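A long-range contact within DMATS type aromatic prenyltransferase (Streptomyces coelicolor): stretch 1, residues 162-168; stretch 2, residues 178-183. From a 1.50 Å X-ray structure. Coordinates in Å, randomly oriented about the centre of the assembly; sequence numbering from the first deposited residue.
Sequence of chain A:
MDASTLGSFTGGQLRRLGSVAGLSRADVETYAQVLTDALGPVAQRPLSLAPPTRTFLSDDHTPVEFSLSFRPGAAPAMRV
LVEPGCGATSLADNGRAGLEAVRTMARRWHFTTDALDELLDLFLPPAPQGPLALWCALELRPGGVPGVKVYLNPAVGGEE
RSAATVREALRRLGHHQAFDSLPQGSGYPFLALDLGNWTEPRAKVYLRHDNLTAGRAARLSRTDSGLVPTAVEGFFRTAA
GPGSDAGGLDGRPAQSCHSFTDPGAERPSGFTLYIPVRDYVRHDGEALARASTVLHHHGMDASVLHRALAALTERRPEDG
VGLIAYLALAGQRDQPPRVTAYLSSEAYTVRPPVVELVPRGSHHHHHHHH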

# COMPACT_ATOMS: atom_id res chain seq x y z
N SER A 162 -11.20 -14.99 -9.76
CA SER A 162 -9.92 -14.32 -9.36
C SER A 162 -8.71 -15.10 -9.89
O SER A 162 -7.87 -14.50 -10.56
CB SER A 162 -9.81 -14.16 -7.86
OG SER A 162 -10.73 -13.20 -7.38
N ALA A 163 -8.62 -16.39 -9.61
CA ALA A 163 -7.47 -17.24 -10.00
C ALA A 163 -7.27 -17.19 -11.51
O ALA A 163 -6.13 -17.00 -11.95
CB ALA A 163 -7.68 -18.65 -9.50
N ALA A 164 -8.33 -17.36 -12.29
CA ALA A 164 -8.27 -17.37 -13.77
C ALA A 164 -7.80 -16.00 -14.27
O ALA A 164 -7.03 -15.91 -15.29
CB ALA A 164 -9.62 -17.74 -14.34
N THR A 165 -8.25 -14.94 -13.59
CA THR A 165 -7.88 -13.55 -13.97
C THR A 165 -6.38 -13.35 -13.75
O THR A 165 -5.75 -12.79 -14.63
CB THR A 165 -8.76 -12.54 -13.23
OG1 THR A 165 -10.10 -12.88 -13.57
CG2 THR A 165 -8.49 -11.11 -13.63
N VAL A 166 -5.83 -13.78 -12.61
CA VAL A 166 -4.38 -13.62 -12.31
C VAL A 166 -3.57 -14.44 -13.33
O VAL A 166 -2.55 -13.92 -13.87
CB VAL A 166 -4.03 -13.99 -10.87
CG1 VAL A 166 -2.53 -13.96 -10.65
CG2 VAL A 166 -4.74 -13.10 -9.85
N ARG A 167 -3.98 -15.68 -13.56
CA ARG A 167 -3.25 -16.56 -14.50
C ARG A 167 -3.20 -15.90 -15.88
O ARG A 167 -2.13 -15.84 -16.46
CB ARG A 167 -3.89 -17.95 -14.54
CG ARG A 167 -3.27 -18.86 -15.59
CD ARG A 167 -4.04 -20.15 -15.74
NE ARG A 167 -4.06 -20.95 -14.52
CZ ARG A 167 -3.06 -21.74 -14.10
NH1 ARG A 167 -3.21 -22.46 -13.00
NH2 ARG A 167 -1.93 -21.82 -14.77
N GLU A 168 -4.33 -15.38 -16.38
CA GLU A 168 -4.40 -14.76 -17.72
C GLU A 168 -3.58 -13.47 -17.72
O GLU A 168 -2.85 -13.24 -18.69
CB GLU A 168 -5.85 -14.47 -18.12
CG GLU A 168 -5.98 -13.75 -19.46
CD GLU A 168 -5.40 -14.47 -20.68
OE1 GLU A 168 -4.99 -15.65 -20.56
OE2 GLU A 168 -5.39 -13.83 -21.75
N ALA A 178 3.44 -18.68 -14.81
CA ALA A 178 3.95 -18.15 -13.51
C ALA A 178 2.90 -18.36 -12.39
O ALA A 178 3.28 -18.58 -11.21
CB ALA A 178 4.32 -16.70 -13.67
N PHE A 179 1.62 -18.30 -12.72
CA PHE A 179 0.54 -18.52 -11.73
C PHE A 179 0.84 -19.75 -10.87
O PHE A 179 0.58 -19.73 -9.65
CB PHE A 179 -0.81 -18.71 -12.40
CG PHE A 179 -1.90 -18.92 -11.39
CD1 PHE A 179 -2.45 -17.84 -10.72
CD2 PHE A 179 -2.32 -20.20 -11.05
CE1 PHE A 179 -3.43 -18.04 -9.76
CE2 PHE A 179 -3.29 -20.40 -10.09
CZ PHE A 179 -3.84 -19.31 -9.44
N ASP A 180 1.35 -20.81 -11.50
CA ASP A 180 1.58 -22.13 -10.84
C ASP A 180 2.78 -22.10 -9.88
O ASP A 180 2.88 -23.04 -9.09
CB ASP A 180 1.68 -23.23 -11.89
CG ASP A 180 0.37 -23.41 -12.61
OD1 ASP A 180 -0.66 -23.46 -11.92
OD2 ASP A 180 0.37 -23.47 -13.85
N SER A 181 3.61 -21.05 -9.89
CA SER A 181 4.73 -20.85 -8.93
C SER A 181 4.23 -20.24 -7.61
O SER A 181 5.00 -20.22 -6.65
CB SER A 181 5.81 -19.99 -9.52
OG SER A 181 5.38 -18.64 -9.59
N LEU A 182 3.00 -19.73 -7.58
CA LEU A 182 2.48 -19.02 -6.38
C LEU A 182 2.08 -20.04 -5.31
O LEU A 182 1.52 -21.10 -5.63
CB LEU A 182 1.28 -18.14 -6.75
CG LEU A 182 1.55 -16.98 -7.70
CD1 LEU A 182 0.24 -16.45 -8.24
CD2 LEU A 182 2.34 -15.89 -7.02
N PRO A 183 2.35 -19.74 -4.02
CA PRO A 183 1.88 -20.59 -2.93
C PRO A 183 0.36 -20.55 -2.79
O PRO A 183 -0.27 -19.68 -3.38
CB PRO A 183 2.57 -20.00 -1.70
CG PRO A 183 2.71 -18.53 -2.05
CD PRO A 183 3.05 -18.54 -3.53
O HOH W 1 0.32 -17.56 -15.37

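The polar heart of this contact is a bidentate salt bridge between Arg167, on the helix, and Asp180, in the 3-10 segment. Arg167 NH1 donates to Asp180 OD1 at 2.9 Å and Arg167 NH2 to Asp180 OD2 at 3.0 Å, with N-H...O angles of 155° and 175°. Two hydrogen bonds, the second nearly straight, are possible because a guanidinium offers paired N-H groups along its edge, and a carboxylate has two oxygens with matching spacing. Neither residue points its CA-to-CB bond at the other stretch; both point sideways, and the ends of the side chains turn nearer. Arginine suits such a place because its long chain, here t at chi1 and chi2 and m at chi3, carries the charge well beyond the helix backbone.

On its way to Asp180 the guanidinium passes close to Phe179, whose CD2 lies over one face of the group, 3.1 Å from Arg167 NH1. The flat cation can thus meet an aromatic side chain with its face while its edge remains free for the carboxylate.

Apolar packing centres on Phe179, the residue most covered by the opposing stretch. Its CB points toward the helix, and its broad ring reaches several residues there: Ala163 CB lies 3.9 Å from Phe179 CZ, and Val166 CG1, at the ring edge, lies 3.9 Å from Phe179 CD1. Beside the small methyl of Ala163 the ring also lies close to the helix backbone, with Phe179 CE1 3.6 Å from Ala163 O. Branched Val166 also touches Leu182, with CG1 4.4 Å from Leu182 CD1, a looser contact.

Finally, a water joins the two backbones where Arg167 and Phe179 bring their CA atoms within 5.1 Å. It donates to Arg167 O at 3.2 Å and accepts from Phe179 N at 3.0 Å.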